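Local atomic coordinates of cupin domain protein (Microcystis aeruginosa DIANCHI905, PDB entry 5ZBF), a protein that binds iron(II) and 4-hydroxyphenylpyruvic acid and, as a cupin superfamily isomerase, probably takes part in building the Choi moiety of aeruginosins. Residues Q25-Q30 against L99-S104; P46-G51 against A78-S83; E156-I161 against G180-A185; I137-I142 against N202-L207. All coordinates share one frame; numbering follows the deposited sequence. Where two conformers were deposited one is given.

Contact 1 of 4, residues Q25-Q30 against L99-S104; sequences QDTIFQ and LKRITS. With ENO (3-(4-hydroxy-phenyl)pyruvic acid), chain B.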
# COMPACT_ATOMS: atom_id res chain seq x y z
N GLN A 25 -5.89 4.97 -11.98
CA GLN A 25 -5.98 6.31 -12.55
C GLN A 25 -4.63 7.03 -12.45
O GLN A 25 -3.68 6.61 -13.11
CB GLN A 25 -7.14 7.09 -11.95
CG GLN A 25 -8.48 6.60 -12.48
CD GLN A 25 -9.68 7.36 -11.93
OE1 GLN A 25 -9.55 8.40 -11.30
NE2 GLN A 25 -10.86 6.82 -12.19
N ASP A 26 -4.51 8.07 -11.63
CA ASP A 26 -3.26 8.85 -11.59
C ASP A 26 -2.28 8.37 -10.52
O ASP A 26 -1.24 8.99 -10.30
CB ASP A 26 -3.56 10.34 -11.42
CG ASP A 26 -4.30 10.93 -12.60
OD1 ASP A 26 -4.08 10.47 -13.74
OD2 ASP A 26 -5.10 11.86 -12.38
N THR A 27 -2.62 7.26 -9.86
CA THR A 27 -1.74 6.63 -8.90
C THR A 27 -1.26 5.29 -9.46
O THR A 27 -2.04 4.52 -10.03
CB THR A 27 -2.48 6.38 -7.58
OG1 THR A 27 -3.07 7.60 -7.14
CG2 THR A 27 -1.54 5.84 -6.50
N ILE A 28 0.03 5.03 -9.32
CA ILE A 28 0.60 3.71 -9.59
C ILE A 28 0.82 2.99 -8.27
O ILE A 28 1.45 3.54 -7.35
CB ILE A 28 1.94 3.83 -10.34
CG1 ILE A 28 1.73 4.46 -11.72
CG2 ILE A 28 2.61 2.47 -10.47
CD1 ILE A 28 2.97 5.16 -12.24
N PHE A 29 0.30 1.78 -8.17
CA PHE A 29 0.55 0.91 -7.03
C PHE A 29 1.42 -0.24 -7.54
O PHE A 29 1.11 -0.82 -8.58
CB PHE A 29 -0.77 0.36 -6.47
CG PHE A 29 -0.59 -0.64 -5.35
CD1 PHE A 29 -0.66 -0.24 -4.02
CD2 PHE A 29 -0.35 -1.99 -5.62
CE1 PHE A 29 -0.48 -1.15 -2.99
CE2 PHE A 29 -0.16 -2.90 -4.60
CZ PHE A 29 -0.26 -2.49 -3.28
N GLN A 30 2.47 -0.57 -6.81
CA GLN A 30 3.28 -1.73 -7.17
C GLN A 30 3.61 -2.63 -6.00
O GLN A 30 3.87 -2.18 -4.90
CB GLN A 30 4.56 -1.29 -7.89
CG GLN A 30 5.47 -0.39 -7.09
CD GLN A 30 6.52 0.33 -7.93
OE1 GLN A 30 6.29 0.65 -9.09
NE2 GLN A 30 7.67 0.61 -7.34
N LEU A 99 3.41 3.23 -3.55
CA LEU A 99 2.47 4.00 -4.34
C LEU A 99 3.20 5.23 -4.80
O LEU A 99 3.96 5.82 -4.04
CB LEU A 99 1.26 4.42 -3.52
CG LEU A 99 0.30 3.31 -3.16
CD1 LEU A 99 0.69 2.74 -1.80
CD2 LEU A 99 -1.13 3.81 -3.16
N LYS A 100 2.97 5.60 -6.06
CA LYS A 100 3.59 6.78 -6.65
C LYS A 100 2.54 7.63 -7.34
O LYS A 100 1.65 7.11 -8.01
CB LYS A 100 4.70 6.38 -7.62
CG LYS A 100 5.92 5.81 -6.91
CD LYS A 100 6.82 5.03 -7.84
CE LYS A 100 7.46 5.92 -8.88
NZ LYS A 100 8.56 5.18 -9.57
N ARG A 101 2.65 8.95 -7.16
CA ARG A 101 1.64 9.89 -7.62
C ARG A 101 2.26 11.27 -7.67
O ARG A 101 3.02 11.62 -6.76
CB ARG A 101 0.47 9.89 -6.64
CG ARG A 101 -0.68 10.79 -7.04
CD ARG A 101 -1.66 10.96 -5.90
NE ARG A 101 -2.71 11.88 -6.28
CZ ARG A 101 -3.74 11.57 -7.07
NH1 ARG A 101 -4.64 12.50 -7.35
NH2 ARG A 101 -3.89 10.34 -7.57
N ILE A 102 1.95 12.04 -8.71
CA ILE A 102 2.30 13.46 -8.73
C ILE A 102 1.33 14.15 -7.77
O ILE A 102 0.12 14.17 -8.02
CB ILE A 102 2.16 14.10 -10.13
CG1 ILE A 102 3.10 13.41 -11.14
CG2 ILE A 102 2.44 15.60 -10.06
CD1 ILE A 102 4.57 13.71 -10.93
N THR A 103 1.86 14.68 -6.67
CA THR A 103 1.04 15.27 -5.63
C THR A 103 1.01 16.78 -5.67
O THR A 103 1.93 17.43 -6.16
CB THR A 103 1.51 14.86 -4.22
OG1 THR A 103 2.88 15.23 -4.03
CG2 THR A 103 1.33 13.38 -4.02
N SER A 104 -0.06 17.33 -5.13
CA SER A 104 -0.22 18.76 -4.97
C SER A 104 -0.05 19.25 -3.52
O SER A 104 0.16 20.45 -3.30
CB SER A 104 -1.61 19.16 -5.48
OG SER A 104 -2.61 18.31 -4.93
O4 ENO B . 11.80 3.96 -5.18
C9 ENO B . 14.17 1.02 -7.34
C8 ENO B . 15.46 1.16 -7.87
C7 ENO B . 16.35 2.07 -7.31
C6 ENO B . 15.95 2.86 -6.23
C5 ENO B . 14.67 2.72 -5.71
C4 ENO B . 13.77 1.81 -6.26
O3 ENO B . 17.61 2.21 -7.82
C3 ENO B . 12.38 1.69 -5.67
C2 ENO B . 11.65 3.00 -5.95
C1 ENO B . 10.80 3.15 -7.13
O2 ENO B . 10.39 2.14 -7.76
O1 ENO B . 10.50 4.31 -7.49
O HOH W 1 0.30 11.16 -10.83
O HOH W 2 -6.08 9.33 -9.39
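Arg101 reaches across to Thr27, its chain extended from CG to NE, and NH2 donates to Thr27 OG1 over 2.9 Å. OG1 lies at the edge of the guanidinium, 13° out of its plane, and a water that bridges NH2 to the backbone N of Asp26 sits at that edge too. NE is taken by a salt bridge to Glu210. An alanine in place of Arg101 would probably leave Thr27 OG1 without this donor and Glu210 without its charge partner. Thr27 turns its methyl CG2 to Leu99 CD2 (3.9 Å), the two side chains crossing obliquely. Leu99 CG also meets Phe29 CD1 at 3.8 Å, and both residues pack on Ile158 and Ile206. The strands run antiparallel, as in the sheets of a cupin barrel, with Ile28 and Lys100 bonded to each other in both directions, N to O, at 2.9 Å. On the Lys100 face the barrel holds its ligand, ENO. Lys100 is bent at chi3 (66°), and its NZ bonds to the carboxylate oxygen O1 of ENO at 3.0 Å. Gln30 NE2 donates to the other oxygen, ENO O2 (3.1 Å), and also to Asp98 OD1.

Contact 2 of 4, residues P46-G51 against A78-S83; sequences PESQIG and ADANVS. With FE2 (Fe (II) ion), chain C; ENO (3-(4-hydroxy-phenyl)pyruvic acid), chain B.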
# COMPACT_ATOMS: atom_id res chain seq x y z
N PRO A 46 9.71 12.88 -10.25
CA PRO A 46 8.73 13.90 -9.89
C PRO A 46 7.55 13.34 -9.10
O PRO A 46 6.90 14.09 -8.36
CB PRO A 46 8.28 14.46 -11.24
CG PRO A 46 8.54 13.38 -12.22
CD PRO A 46 9.72 12.60 -11.70
N GLU A 47 7.27 12.05 -9.23
CA GLU A 47 6.22 11.44 -8.41
C GLU A 47 6.67 11.35 -6.96
O GLU A 47 7.82 10.98 -6.67
CB GLU A 47 5.87 10.04 -8.91
CG GLU A 47 5.24 10.00 -10.30
CD GLU A 47 6.25 10.02 -11.44
OE1 GLU A 47 7.48 9.94 -11.18
OE2 GLU A 47 5.81 10.12 -12.60
N SER A 48 5.76 11.72 -6.06
CA SER A 48 5.91 11.42 -4.64
C SER A 48 5.68 9.93 -4.44
O SER A 48 4.94 9.30 -5.19
CB SER A 48 4.89 12.19 -3.82
OG SER A 48 5.06 13.59 -3.98
N GLN A 49 6.32 9.40 -3.40
CA GLN A 49 6.33 7.96 -3.17
C GLN A 49 6.20 7.63 -1.70
O GLN A 49 6.81 8.28 -0.84
CB GLN A 49 7.63 7.38 -3.72
CG GLN A 49 7.82 5.88 -3.54
CD GLN A 49 9.18 5.42 -4.02
OE1 GLN A 49 9.92 4.76 -3.29
NE2 GLN A 49 9.51 5.77 -5.24
N ILE A 50 5.40 6.61 -1.42
CA ILE A 50 5.30 6.02 -0.10
C ILE A 50 5.32 4.51 -0.26
O ILE A 50 5.01 4.00 -1.33
CB ILE A 50 3.99 6.41 0.62
CG1 ILE A 50 2.76 6.03 -0.22
CG2 ILE A 50 3.98 7.91 0.91
CD1 ILE A 50 1.43 6.30 0.45
N GLY A 51 5.63 3.80 0.81
CA GLY A 51 5.59 2.35 0.77
C GLY A 51 5.86 1.68 2.09
O GLY A 51 6.23 2.34 3.05
N ALA A 78 8.86 9.58 0.47
CA ALA A 78 9.80 10.34 -0.36
C ALA A 78 9.02 11.34 -1.19
O ALA A 78 8.36 10.97 -2.17
CB ALA A 78 10.58 9.40 -1.27
N ASP A 79 9.06 12.61 -0.79
CA ASP A 79 8.36 13.66 -1.52
C ASP A 79 8.98 13.88 -2.90
O ASP A 79 10.01 13.29 -3.22
CB ASP A 79 8.35 14.96 -0.71
CG ASP A 79 7.38 14.90 0.47
OD1 ASP A 79 6.52 13.98 0.55
OD2 ASP A 79 7.48 15.78 1.33
N ALA A 80 8.35 14.74 -3.71
CA ALA A 80 8.73 14.94 -5.11
C ALA A 80 10.22 15.25 -5.25
O ALA A 80 10.72 16.15 -4.58
CB ALA A 80 7.90 16.05 -5.74
N ASN A 81 10.90 14.49 -6.12
CA ASN A 81 12.33 14.69 -6.42
C ASN A 81 13.29 14.61 -5.23
O ASN A 81 14.43 15.06 -5.32
CB ASN A 81 12.52 16.02 -7.17
CG ASN A 81 11.83 16.02 -8.51
OD1 ASN A 81 10.91 16.80 -8.74
ND2 ASN A 81 12.25 15.12 -9.40
N VAL A 82 12.84 14.01 -4.12
CA VAL A 82 13.72 13.77 -2.98
C VAL A 82 14.49 12.50 -3.30
O VAL A 82 13.88 11.47 -3.59
CB VAL A 82 12.93 13.62 -1.67
CG1 VAL A 82 13.84 13.18 -0.52
CG2 VAL A 82 12.22 14.92 -1.33
N SER A 83 15.81 12.59 -3.27
CA SER A 83 16.65 11.43 -3.58
C SER A 83 16.45 10.34 -2.54
O SER A 83 16.53 10.59 -1.35
CB SER A 83 18.13 11.82 -3.66
OG SER A 83 18.38 12.56 -4.85
FE FE2 C . 11.43 5.79 -6.15
O4 ENO B . 11.80 3.96 -5.18
C9 ENO B . 14.17 1.02 -7.34
C8 ENO B . 15.46 1.16 -7.87
C7 ENO B . 16.35 2.07 -7.31
C6 ENO B . 15.95 2.86 -6.23
C5 ENO B . 14.67 2.72 -5.71
C4 ENO B . 13.77 1.81 -6.26
O3 ENO B . 17.61 2.21 -7.82
C3 ENO B . 12.38 1.69 -5.67
C2 ENO B . 11.65 3.00 -5.95
C1 ENO B . 10.80 3.15 -7.13
O2 ENO B . 10.39 2.14 -7.76
O1 ENO B . 10.50 4.31 -7.49
O HOH W 3 9.69 10.71 -4.74
O HOH W 4 6.31 16.61 -2.87
O HOH W 5 5.52 11.30 -0.39
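Gln49 and Ala78 form an antiparallel hydrogen-bonded pair: Gln49 N donates to Ala78 O at 2.9 Å and Ala78 N to Gln49 O at 2.8 Å, the second bond nearly straight at 172°. Next to it, Ser48 CA makes a CA-H...O contact with Ala78 O. Beyond Ala78 the chain folds into a type II turn from Asp79 to Val82, closed by Val82 N on Asp79 O (3.1 Å).

Waters fill in where the backbones part. One lies between the carbonyl oxygens of Glu47 and Ala78; another accepts from Ala80 N at 2.9 Å and is only weakly linked to Ser48 OG, whose stronger partner is Thr103. A third donates to Asp79 OD1, which Ser108 also holds.

Van der Waals contact is modest. The methyl CB of Ala80 rests 3.4 Å from Pro46 O, and the Asn81 amide packs beside the start of the proline ring, with no bond to its nitrogen.

The metal contact belongs to Gln49. Its chain runs extended, CG anti to the backbone N (chi1 179°), and the amide end binds iron(II), although which amide atom does so is doubtful. The ligand chelates the same iron through O4 (2.1 Å) and O1 (2.2 Å). With His43, His45 and His84 this is the cupin metal site, a glutamine standing where the classical first motif has glutamate.

Contact 3 of 4, residues E156-I161 against G180-A185; sequences EEIGFI and GQIYYA
Tyr183 lays its ring over Gly159, whose CA sits 3.8 Å from the ring centroid and 25° off the normal, a CH-pi contact. A side chain at Gly159 would run into this ring. The same tyrosine reaches Glu157, carboxylate and ring planes 61° apart, OH donating to OE2 at 2.6 Å on the anti lone pair of that oxygen. On the other face Tyr184 does likewise with Glu156: OH donates to OE2 at 2.5 Å, again on the anti side but 32° out of the carboxylate plane. On the Tyr184 face Ile158 sits between two neighbours, CG2 against Ile182 CD1 and CG1 against Tyr184 CD1, both at 3.9 Å. Behind these side chains the backbones are paired by two reciprocal sets of bonds, Glu157 with Ala185 and Gly159 with Tyr183. Past the last pair a water accepts from Ile161 N and donates to Gln181 O.

Further out, Lys205 packs on Glu157, while Cys24 and Phe29 cover Ile158 and Ile182. Phe160 stands edge-to-face with Phe97. Strand 156-161 also bonds along its backbone to strand 201-208. A tyrosine ring covering a cross-strand glycine is the aromatic rescue of glycine known from antiparallel sheets, here within the second cupin domain.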
# COMPACT_ATOMS: atom_id res chain seq x y z
N GLU A 156 -10.30 8.46 -3.01
CA GLU A 156 -9.91 7.26 -3.72
C GLU A 156 -9.29 6.29 -2.74
O GLU A 156 -8.62 6.70 -1.79
CB GLU A 156 -8.90 7.58 -4.82
CG GLU A 156 -9.50 8.44 -5.91
CD GLU A 156 -8.45 8.91 -6.87
OE1 GLU A 156 -8.13 10.12 -6.85
OE2 GLU A 156 -7.95 8.06 -7.63
N GLU A 157 -9.53 5.00 -2.96
CA GLU A 157 -9.04 3.96 -2.07
C GLU A 157 -8.46 2.81 -2.87
O GLU A 157 -9.07 2.34 -3.84
CB GLU A 157 -10.18 3.45 -1.20
CG GLU A 157 -9.80 2.36 -0.22
CD GLU A 157 -10.96 1.97 0.67
OE1 GLU A 157 -11.75 2.86 1.03
OE2 GLU A 157 -11.07 0.77 1.00
N ILE A 158 -7.28 2.37 -2.47
CA ILE A 158 -6.65 1.19 -3.04
C ILE A 158 -6.46 0.21 -1.90
O ILE A 158 -5.98 0.60 -0.83
CB ILE A 158 -5.27 1.53 -3.63
CG1 ILE A 158 -5.45 2.51 -4.79
CG2 ILE A 158 -4.55 0.26 -4.08
CD1 ILE A 158 -4.18 3.20 -5.22
N GLY A 159 -6.81 -1.06 -2.11
CA GLY A 159 -6.61 -2.04 -1.04
C GLY A 159 -6.24 -3.44 -1.49
O GLY A 159 -6.40 -3.80 -2.65
N PHE A 160 -5.76 -4.23 -0.55
CA PHE A 160 -5.38 -5.60 -0.81
C PHE A 160 -5.30 -6.37 0.50
O PHE A 160 -5.28 -5.77 1.56
CB PHE A 160 -4.03 -5.65 -1.56
CG PHE A 160 -2.85 -5.12 -0.78
CD1 PHE A 160 -1.98 -5.99 -0.12
CD2 PHE A 160 -2.57 -3.75 -0.74
CE1 PHE A 160 -0.89 -5.51 0.58
CE2 PHE A 160 -1.50 -3.27 -0.03
CZ PHE A 160 -0.64 -4.15 0.63
N ILE A 161 -5.22 -7.69 0.40
CA ILE A 161 -5.13 -8.52 1.59
C ILE A 161 -3.87 -9.36 1.59
O ILE A 161 -3.27 -9.58 0.54
CB ILE A 161 -6.38 -9.41 1.77
CG1 ILE A 161 -6.46 -10.51 0.69
CG2 ILE A 161 -7.63 -8.55 1.78
CD1 ILE A 161 -7.61 -11.48 0.88
N GLY A 180 -1.69 -10.59 -3.90
CA GLY A 180 -1.24 -10.48 -5.28
C GLY A 180 -2.16 -9.69 -6.19
O GLY A 180 -1.77 -9.34 -7.31
N GLN A 181 -3.37 -9.43 -5.71
CA GLN A 181 -4.37 -8.64 -6.42
C GLN A 181 -4.66 -7.41 -5.59
O GLN A 181 -4.39 -7.39 -4.39
CB GLN A 181 -5.66 -9.44 -6.60
CG GLN A 181 -5.50 -10.77 -7.30
CD GLN A 181 -6.77 -11.59 -7.27
OE1 GLN A 181 -7.06 -12.27 -6.29
NE2 GLN A 181 -7.53 -11.55 -8.36
N ILE A 182 -5.20 -6.38 -6.22
CA ILE A 182 -5.71 -5.20 -5.50
C ILE A 182 -7.11 -4.82 -5.98
O ILE A 182 -7.57 -5.25 -7.04
CB ILE A 182 -4.79 -3.96 -5.63
CG1 ILE A 182 -4.88 -3.31 -7.02
CG2 ILE A 182 -3.34 -4.31 -5.30
CD1 ILE A 182 -3.98 -2.10 -7.18
N TYR A 183 -7.79 -4.01 -5.17
CA TYR A 183 -8.95 -3.30 -5.66
C TYR A 183 -8.64 -1.81 -5.69
O TYR A 183 -7.81 -1.31 -4.91
CB TYR A 183 -10.22 -3.59 -4.83
CG TYR A 183 -10.20 -3.04 -3.42
CD1 TYR A 183 -10.55 -1.72 -3.16
CD2 TYR A 183 -9.83 -3.83 -2.35
CE1 TYR A 183 -10.51 -1.20 -1.87
CE2 TYR A 183 -9.81 -3.34 -1.06
CZ TYR A 183 -10.14 -2.03 -0.81
OH TYR A 183 -10.10 -1.55 0.48
N TYR A 184 -9.32 -1.12 -6.59
CA TYR A 184 -9.24 0.33 -6.69
C TYR A 184 -10.65 0.89 -6.74
O TYR A 184 -11.43 0.55 -7.63
CB TYR A 184 -8.47 0.73 -7.95
CG TYR A 184 -8.59 2.20 -8.28
CD1 TYR A 184 -8.27 3.16 -7.33
CD2 TYR A 184 -9.01 2.63 -9.54
CE1 TYR A 184 -8.37 4.52 -7.62
CE2 TYR A 184 -9.11 3.98 -9.83
CZ TYR A 184 -8.79 4.92 -8.86
OH TYR A 184 -8.90 6.27 -9.13
N ALA A 185 -10.98 1.73 -5.76
CA ALA A 185 -12.30 2.37 -5.68
C ALA A 185 -12.13 3.86 -5.87
O ALA A 185 -11.68 4.55 -4.96
CB ALA A 185 -12.95 2.07 -4.34
O HOH W 6 -5.65 -8.67 -2.29

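Contact 4 of 4, residues I137-I142 against N202-L207; sequences IVMMKI and NLIKIL
Residues 137-142 and 202-207 run antiparallel with their axes 4.7 Å apart at 154°, and Val138 with Lys205 and Met140 with Leu203 each exchange two backbone N-to-O bonds, all 2.9 Å. On the face of the non-hydrogen-bonded pairs, Ile137 and Ile206 lie side by side, CG1 to CG1 at 4.1 Å, while Met139 CG meets Ile204 CG1 at 3.8 Å. At the end of this row Lys141 runs alongside Asn202. Its chain bends at chi4 (72°), which brings NZ back to OD1 at 3.0 Å, in the amide plane and on a lone pair. An alanine in place of Asn202 would probably leave the Lys141 ammonium without this acceptor and set the end of its chain free to turn.

The other face carries Val138 against the Lys205 chain, with Val138 CB 3.8 Å from Lys205 CG; the lysine is extended beyond CG, and NZ forms a salt bridge to Asp120. Ile142 CG1 crosses to Leu203 CB there as well. Strand 135-142 is flanked by strand 126-131, and strand 201-208 passes its other edge to strand 156-161, while Ile137 and Ile204 pack on Met52 and Leu54 of strand 48-55.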
# COMPACT_ATOMS: atom_id res chain seq x y z
N ILE A 137 -2.87 5.34 5.53
CA ILE A 137 -2.75 3.89 5.43
C ILE A 137 -3.43 3.26 6.64
O ILE A 137 -3.21 3.69 7.77
CB ILE A 137 -1.28 3.45 5.29
CG1 ILE A 137 -0.73 3.98 3.95
CG2 ILE A 137 -1.15 1.93 5.35
CD1 ILE A 137 0.73 3.68 3.72
N VAL A 138 -4.26 2.26 6.38
CA VAL A 138 -4.99 1.54 7.42
C VAL A 138 -4.76 0.05 7.23
O VAL A 138 -4.96 -0.46 6.15
CB VAL A 138 -6.51 1.83 7.33
CG1 VAL A 138 -7.25 1.13 8.46
CG2 VAL A 138 -6.75 3.34 7.34
N MET A 139 -4.32 -0.63 8.29
CA MET A 139 -4.19 -2.09 8.30
C MET A 139 -5.15 -2.61 9.36
O MET A 139 -5.17 -2.09 10.48
CB MET A 139 -2.77 -2.50 8.65
CG MET A 139 -2.50 -3.99 8.54
SD MET A 139 -0.77 -4.45 8.74
CE MET A 139 -0.45 -4.02 10.44
N MET A 140 -5.92 -3.63 9.02
CA MET A 140 -6.94 -4.12 9.94
C MET A 140 -7.33 -5.55 9.66
O MET A 140 -7.29 -6.00 8.52
CB MET A 140 -8.19 -3.25 9.82
CG MET A 140 -8.88 -3.33 8.48
SD MET A 140 -10.17 -2.08 8.34
CE MET A 140 -11.32 -2.62 9.60
N LYS A 141 -7.73 -6.25 10.72
CA LYS A 141 -8.21 -7.62 10.59
C LYS A 141 -9.69 -7.59 10.31
O LYS A 141 -10.46 -6.94 11.05
CB LYS A 141 -7.91 -8.43 11.85
CG LYS A 141 -6.47 -8.89 11.93
CD LYS A 141 -6.28 -10.02 12.92
CE LYS A 141 -5.09 -10.89 12.54
NZ LYS A 141 -3.79 -10.21 12.78
N ILE A 142 -10.09 -8.27 9.24
CA ILE A 142 -11.50 -8.49 8.92
C ILE A 142 -11.85 -9.86 9.48
O ILE A 142 -11.41 -10.87 8.95
CB ILE A 142 -11.75 -8.48 7.39
CG1 ILE A 142 -11.18 -7.21 6.73
CG2 ILE A 142 -13.25 -8.62 7.10
CD1 ILE A 142 -11.74 -5.91 7.26
N ASN A 202 -6.10 -10.16 7.02
CA ASN A 202 -5.38 -8.92 7.20
C ASN A 202 -5.48 -8.08 5.92
O ASN A 202 -5.00 -8.49 4.87
CB ASN A 202 -3.92 -9.21 7.57
CG ASN A 202 -3.79 -9.89 8.92
OD1 ASN A 202 -4.06 -9.28 9.95
ND2 ASN A 202 -3.39 -11.17 8.93
N LEU A 203 -6.12 -6.92 6.04
CA LEU A 203 -6.37 -6.02 4.91
C LEU A 203 -5.56 -4.76 5.10
O LEU A 203 -5.46 -4.25 6.22
CB LEU A 203 -7.86 -5.68 4.81
CG LEU A 203 -8.24 -4.72 3.67
CD1 LEU A 203 -9.57 -5.11 3.03
CD2 LEU A 203 -8.27 -3.28 4.15
N ILE A 204 -4.96 -4.27 4.01
CA ILE A 204 -4.32 -2.97 4.00
C ILE A 204 -5.04 -2.11 2.97
O ILE A 204 -5.28 -2.52 1.84
CB ILE A 204 -2.82 -3.09 3.64
CG1 ILE A 204 -2.08 -3.86 4.74
CG2 ILE A 204 -2.19 -1.71 3.40
CD1 ILE A 204 -0.66 -4.24 4.35
N LYS A 205 -5.42 -0.90 3.37
CA LYS A 205 -5.96 0.05 2.42
C LYS A 205 -5.21 1.37 2.50
O LYS A 205 -4.65 1.71 3.53
CB LYS A 205 -7.47 0.23 2.60
CG LYS A 205 -7.88 0.71 3.96
CD LYS A 205 -9.40 0.79 4.05
CE LYS A 205 -9.80 1.21 5.44
NZ LYS A 205 -11.28 1.33 5.59
N ILE A 206 -5.16 2.05 1.36
CA ILE A 206 -4.54 3.36 1.25
C ILE A 206 -5.59 4.32 0.70
O ILE A 206 -6.15 4.08 -0.38
CB ILE A 206 -3.33 3.34 0.31
CG1 ILE A 206 -2.36 2.22 0.68
CG2 ILE A 206 -2.62 4.70 0.34
CD1 ILE A 206 -2.50 0.97 -0.17
N LEU A 207 -5.85 5.37 1.46
CA LEU A 207 -6.76 6.42 1.04
C LEU A 207 -5.92 7.55 0.47
O LEU A 207 -4.96 7.97 1.10
CB LEU A 207 -7.56 6.93 2.23
CG LEU A 207 -8.49 5.94 2.92
CD1 LEU A 207 -9.23 6.66 4.04
CD2 LEU A 207 -9.47 5.33 1.94

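Overall arrangement
From the N terminus, 25-30 opens the first loop, which contact 1 closes at 99-104; contact 2, joining 46-51 to 78-83, falls within it. After that loop has ended, 137-142 opens a second, closed by contact 4 at 202-207, and contact 3 (156-161 with 180-185) lies inside. No contact crosses another. Backbone bonds join each nested pair: Arg101 O to Ser48 N links contacts 1 and 2, Ile158 O to Ile206 N links contacts 3 and 4. Between contacts 1 and 3 the touch is by side chains, for instance Phe29 on Phe160 and Ile182. Contacts 2 and 4, with centres about 22 Å apart, touch through Ile50 and Ile137.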